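Local coordinates for protein peptidase M28 (Shewanella amazonensis SB2B, PDB 3IIB) that probably acts as a zinc-dependent carboxypeptidase or dipeptidase of family M28, cutting short peptides with a two-zinc site, at residues I99-Q104 and S222-S227; W73-A78 and V91-G96. One frame throughout, in Å; residues are numbered along the deposited sequence.

Contact 1 of 2, residues I99-Q104 and S222-S227; sequences IATPAQ and SLELGS
Thr101 lays its side chain over the backbone of Leu223-Leu225, its methyl CG2 3.5 Å from Leu223 O and its hydroxyl turned to the amide of Leu225. With chi1 at 49°, OG1 sits between the backbone N and the carbonyl carbon of its own residue, and there it accepts a nearly straight bond from Leu225 N (2.9 Å, 172° at the hydrogen). The same residue returns a bond from its backbone: Thr101 N donates to Leu225 O at 3.0 Å, the donor tilted modestly from the carbonyl plane. Leu225 thus has both its N-H and its C=O taken by one threonine, a pairing in which a side-chain hydroxyl stands in for a strand carbonyl. The segment 99-104 is itself no strand; it belongs to the connection between strands 88-94 and 106-113, running beside the long strand 220-242 of the mixed sheet. One residue earlier, Ala100 CB presses on Leu225 O at 3.2 Å. Ser227 OG comes to 3.4 Å from Ile99 C, but its hydrogen bond goes to Ser98 O, just before the segment. Beyond the pair, Thr101 also touches Leu106 and Pro197, while the side chain of Leu225 packs on Ala78 of strand 62-84.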
loop_
_atom_site.group_PDB
_atom_site.type_symbol
_atom_site.label_atom_id
_atom_site.label_comp_id
_atom_site.label_asym_id
_atom_site.label_seq_id
_atom_site.Cartn_x
_atom_site.Cartn_y
_atom_site.Cartn_z
ATOM N N ILE A 99 -11.430 13.074 18.986
ATOM C CA ILE A 99 -10.806 13.311 20.256
ATOM C C ILE A 99 -9.779 12.196 20.511
ATOM O O ILE A 99 -9.811 11.137 19.892
ATOM C CB ILE A 99 -11.851 13.349 21.429
ATOM C CG1 ILE A 99 -12.572 12.003 21.610
ATOM C CG2 ILE A 99 -12.888 14.468 21.181
ATOM C CD1 ILE A 99 -13.266 11.858 23.008
ATOM N N ALA A 100 -8.888 12.456 21.451
ATOM C CA ALA A 100 -7.899 11.481 21.888
ATOM C C ALA A 100 -8.594 10.435 22.747
ATOM O O ALA A 100 -9.642 10.715 23.365
ATOM C CB ALA A 100 -6.761 12.174 22.716
ATOM N N THR A 101 -7.975 9.266 22.839
ATOM C CA THR A 101 -8.404 8.209 23.792
ATOM C C THR A 101 -8.012 8.628 25.189
ATOM O O THR A 101 -7.139 9.475 25.320
ATOM C CB THR A 101 -7.768 6.886 23.440
ATOM O OG1 THR A 101 -6.359 7.081 23.240
ATOM C CG2 THR A 101 -8.413 6.321 22.151
ATOM N N PRO A 102 -8.683 8.068 26.223
ATOM C CA PRO A 102 -8.375 8.352 27.616
ATOM C C PRO A 102 -6.906 8.161 27.947
ATOM O O PRO A 102 -6.248 7.313 27.366
ATOM C CB PRO A 102 -9.201 7.318 28.385
ATOM C CG PRO A 102 -10.260 6.927 27.502
ATOM C CD PRO A 102 -9.777 7.082 26.109
ATOM N N ALA A 103 -6.411 8.963 28.886
ATOM C CA ALA A 103 -5.050 8.824 29.400
ATOM C C ALA A 103 -4.850 7.423 29.975
ATOM O O ALA A 103 -3.825 6.789 29.706
ATOM C CB ALA A 103 -4.768 9.899 30.470
ATOM N N GLN A 104 -5.858 6.926 30.700
ATOM C CA GLN A 104 -5.852 5.561 31.262
ATOM C C GLN A 104 -5.705 4.476 30.185
ATOM O O GLN A 104 -5.306 3.345 30.489
ATOM C CB GLN A 104 -7.142 5.307 32.037
ATOM N N SER A 222 -7.148 -2.938 21.672
ATOM C CA SER A 222 -6.567 -1.755 22.292
ATOM C C SER A 222 -6.536 -0.637 21.257
ATOM O O SER A 222 -6.208 -0.899 20.093
ATOM C CB SER A 222 -5.141 -2.036 22.740
ATOM O OG SER A 222 -4.568 -0.862 23.326
ATOM N N LEU A 223 -6.909 0.591 21.649
ATOM C CA LEU A 223 -6.888 1.744 20.750
ATOM C C LEU A 223 -6.310 2.961 21.479
ATOM O O LEU A 223 -6.743 3.318 22.589
ATOM C CB LEU A 223 -8.297 2.092 20.274
ATOM C CG LEU A 223 -8.465 3.267 19.309
ATOM C CD1 LEU A 223 -7.781 3.066 17.939
ATOM C CD2 LEU A 223 -9.978 3.526 19.111
ATOM N N GLU A 224 -5.329 3.576 20.833
ATOM C CA GLU A 224 -4.665 4.750 21.365
ATOM C C GLU A 224 -4.647 5.765 20.264
ATOM O O GLU A 224 -4.154 5.457 19.177
ATOM C CB GLU A 224 -3.232 4.428 21.778
ATOM C CG GLU A 224 -2.526 5.628 22.360
ATOM C CD GLU A 224 -1.164 5.324 22.929
ATOM O OE1 GLU A 224 -0.672 4.178 22.784
ATOM O OE2 GLU A 224 -0.615 6.259 23.556
ATOM N N LEU A 225 -5.219 6.947 20.548
ATOM C CA LEU A 225 -5.220 8.072 19.634
ATOM C C LEU A 225 -4.813 9.322 20.367
ATOM O O LEU A 225 -5.347 9.651 21.433
ATOM C CB LEU A 225 -6.581 8.310 18.987
ATOM C CG LEU A 225 -7.189 7.157 18.191
ATOM C CD1 LEU A 225 -8.642 7.522 17.818
ATOM C CD2 LEU A 225 -6.348 6.759 16.940
ATOM N N GLY A 226 -3.835 10.004 19.796
ATOM C CA GLY A 226 -3.404 11.280 20.321
ATOM C C GLY A 226 -3.979 12.253 19.301
ATOM O O GLY A 226 -4.004 11.991 18.091
ATOM N N SER A 227 -4.490 13.341 19.791
ATOM C CA SER A 227 -4.951 14.418 18.933
ATOM C C SER A 227 -5.125 15.617 19.838
ATOM O O SER A 227 -5.169 15.461 21.068
ATOM C CB SER A 227 -6.289 14.067 18.272
ATOM O OG SER A 227 -7.359 14.160 19.213
#

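Contact 2 of 2, residues W73-A78 and V91-G96; sequences WRRGIA and VVTALG
Arg75 brings NH1 to Ala94 O, 2.9 Å away, in a bond of 166° at the hydrogen that lies almost in the guanidinium plane. The same NH1 donates to a water at 2.9 Å, and that water also accepts from Ala94 N. The side chain reaches this point with CG anti to the backbone N (chi1 -176°) and a bend at chi3. Trp73 CH2 stands 3.7 Å above the centre of the guanidinium. The indole in turn has Gly96 CA over one face, a CH-pi contact 4.3 Å from the centroid of the six-membered ring, and Ala94 CB at its edge. Gly96 lies about 11 Å from a bound zinc ion, near the metal site but not a ligand. Farther along the hairpin of strands 62-84 and 88-94, Ala78 CB meets Val92 CG1 at 4.1 Å. Outer partners set these groups in place: Asp262 forms a salt bridge with Arg75 NE, Thr184 OG1 bonds both Arg75 NH2 and Ala94 O, and Trp73 NE1 bonds Ser98 O. An alanine at Arg75 would probably leave Asp262 without its charged mate and Ala94 O without one of its donors. Asp262 probably balances the charge, and bonds at NE, NH1 and NH2, with Trp73 over one face, would hold the plane in rotation; between 73-78 and 91-96 the direct hydrogen bond comes from the guanidinium, and the water adds a second link.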
loop_
_atom_site.group_PDB
_atom_site.type_symbol
_atom_site.label_atom_id
_atom_site.label_comp_id
_atom_site.label_asym_id
_atom_site.label_seq_id
_atom_site.Cartn_x
_atom_site.Cartn_y
_atom_site.Cartn_z
ATOM N N TRP A 73 -7.090 21.184 14.093
ATOM C CA TRP A 73 -6.995 19.873 14.710
ATOM C C TRP A 73 -5.648 19.268 14.318
ATOM O O TRP A 73 -5.263 19.278 13.153
ATOM C CB TRP A 73 -8.137 18.975 14.220
ATOM C CG TRP A 73 -8.125 17.564 14.731
ATOM C CD1 TRP A 73 -8.653 17.102 15.918
ATOM C CD2 TRP A 73 -7.624 16.411 14.047
ATOM N NE1 TRP A 73 -8.474 15.750 16.019
ATOM C CE2 TRP A 73 -7.841 15.293 14.894
ATOM C CE3 TRP A 73 -6.985 16.211 12.825
ATOM C CZ2 TRP A 73 -7.444 13.981 14.542
ATOM C CZ3 TRP A 73 -6.600 14.900 12.488
ATOM C CH2 TRP A 73 -6.848 13.816 13.342
ATOM N N ARG A 74 -4.960 18.726 15.313
ATOM C CA ARG A 74 -3.632 18.113 15.155
ATOM C C ARG A 74 -3.708 16.637 15.519
ATOM O O ARG A 74 -4.203 16.278 16.586
ATOM C CB ARG A 74 -2.600 18.837 16.020
ATOM C CG ARG A 74 -2.483 20.352 15.708
ATOM N N ARG A 75 -3.189 15.807 14.622
ATOM C CA ARG A 75 -3.133 14.394 14.742
ATOM C C ARG A 75 -1.890 14.020 15.551
ATOM O O ARG A 75 -0.784 14.499 15.270
ATOM C CB ARG A 75 -2.996 13.787 13.351
ATOM C CG ARG A 75 -3.027 12.279 13.304
ATOM C CD ARG A 75 -2.721 11.795 11.871
ATOM N NE ARG A 75 -3.673 12.332 10.901
ATOM C CZ ARG A 75 -4.929 11.906 10.728
ATOM N NH1 ARG A 75 -5.375 10.877 11.416
ATOM N NH2 ARG A 75 -5.733 12.496 9.842
ATOM N N GLY A 76 -2.073 13.197 16.556
ATOM C CA GLY A 76 -0.931 12.672 17.286
ATOM C C GLY A 76 -0.727 11.214 16.905
ATOM O O GLY A 76 -0.914 10.804 15.740
ATOM N N ILE A 77 -0.380 10.430 17.919
ATOM C CA ILE A 77 -0.124 9.004 17.764
ATOM C C ILE A 77 -1.405 8.225 17.434
ATOM O O ILE A 77 -2.514 8.611 17.805
ATOM C CB ILE A 77 0.550 8.441 19.071
ATOM C CG1 ILE A 77 1.253 7.100 18.819
ATOM C CG2 ILE A 77 -0.458 8.307 20.202
ATOM C CD1 ILE A 77 1.688 6.411 20.100
ATOM N N ALA A 78 -1.258 7.129 16.703
ATOM C CA ALA A 78 -2.359 6.208 16.446
ATOM C C ALA A 78 -1.749 4.808 16.545
ATOM O O ALA A 78 -0.878 4.446 15.758
ATOM C CB ALA A 78 -2.966 6.443 15.065
ATOM N N VAL A 91 -3.332 -1.600 11.727
ATOM C CA VAL A 91 -2.857 -0.365 11.104
ATOM C C VAL A 91 -4.117 0.519 11.106
ATOM O O VAL A 91 -5.160 0.163 10.549
ATOM C CB VAL A 91 -2.290 -0.546 9.680
ATOM C CG1 VAL A 91 -2.226 0.798 8.935
ATOM C CG2 VAL A 91 -0.841 -1.216 9.739
ATOM N N VAL A 92 -4.010 1.612 11.818
ATOM C CA VAL A 92 -5.156 2.438 12.168
ATOM C C VAL A 92 -4.781 3.885 11.910
ATOM O O VAL A 92 -3.613 4.256 11.997
ATOM C CB VAL A 92 -5.556 2.216 13.657
ATOM C CG1 VAL A 92 -4.478 2.708 14.619
ATOM C CG2 VAL A 92 -6.863 2.873 13.999
ATOM N N THR A 93 -5.791 4.713 11.688
ATOM C CA THR A 93 -5.615 6.153 11.754
ATOM C C THR A 93 -6.861 6.816 12.355
ATOM O O THR A 93 -7.982 6.353 12.160
ATOM C CB THR A 93 -5.297 6.732 10.352
ATOM O OG1 THR A 93 -4.763 8.055 10.501
ATOM C CG2 THR A 93 -6.542 6.742 9.486
ATOM N N ALA A 94 -6.661 7.920 13.062
ATOM C CA ALA A 94 -7.775 8.665 13.622
ATOM C C ALA A 94 -8.605 9.217 12.458
ATOM O O ALA A 94 -8.050 9.652 11.424
ATOM C CB ALA A 94 -7.253 9.849 14.500
ATOM N N LEU A 95 -9.915 9.240 12.656
ATOM C CA LEU A 95 -10.790 10.032 11.809
ATOM C C LEU A 95 -10.542 11.495 12.101
ATOM O O LEU A 95 -10.243 11.874 13.225
ATOM C CB LEU A 95 -12.261 9.651 12.012
ATOM C CG LEU A 95 -12.574 8.174 11.704
ATOM C CD1 LEU A 95 -14.124 7.937 11.751
ATOM C CD2 LEU A 95 -11.958 7.719 10.384
ATOM N N GLY A 96 -10.631 12.319 11.053
ATOM C CA GLY A 96 -10.384 13.742 11.172
ATOM C C GLY A 96 -11.286 14.407 12.173
ATOM O O GLY A 96 -12.481 14.384 12.033
HETATM O O HOH W 1 -4.115 9.263 13.519
#

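From the N terminus, the chain enters contact 2 on strand 62-84, passes the tight turn of the hairpin and closes that contact on 91-96, with 12 residues between its segments. Contact 1 opens three positions later, at 99-104, and closes only after 117 residues, when the chain returns on strand 220-242. The two are therefore in series, neither nested nor crossed, yet their centres lie 10 Å apart. Strand 220-242 runs antiparallel to strand 62-84, and Gly226 joins them by probable hydrogen bonds of its O to Gly76 N (2.7 Å) and its N to Ile77 O (2.8 Å). Contact 2 joins the hairpin strands; contact 1 lays the next connection against strand 220-242.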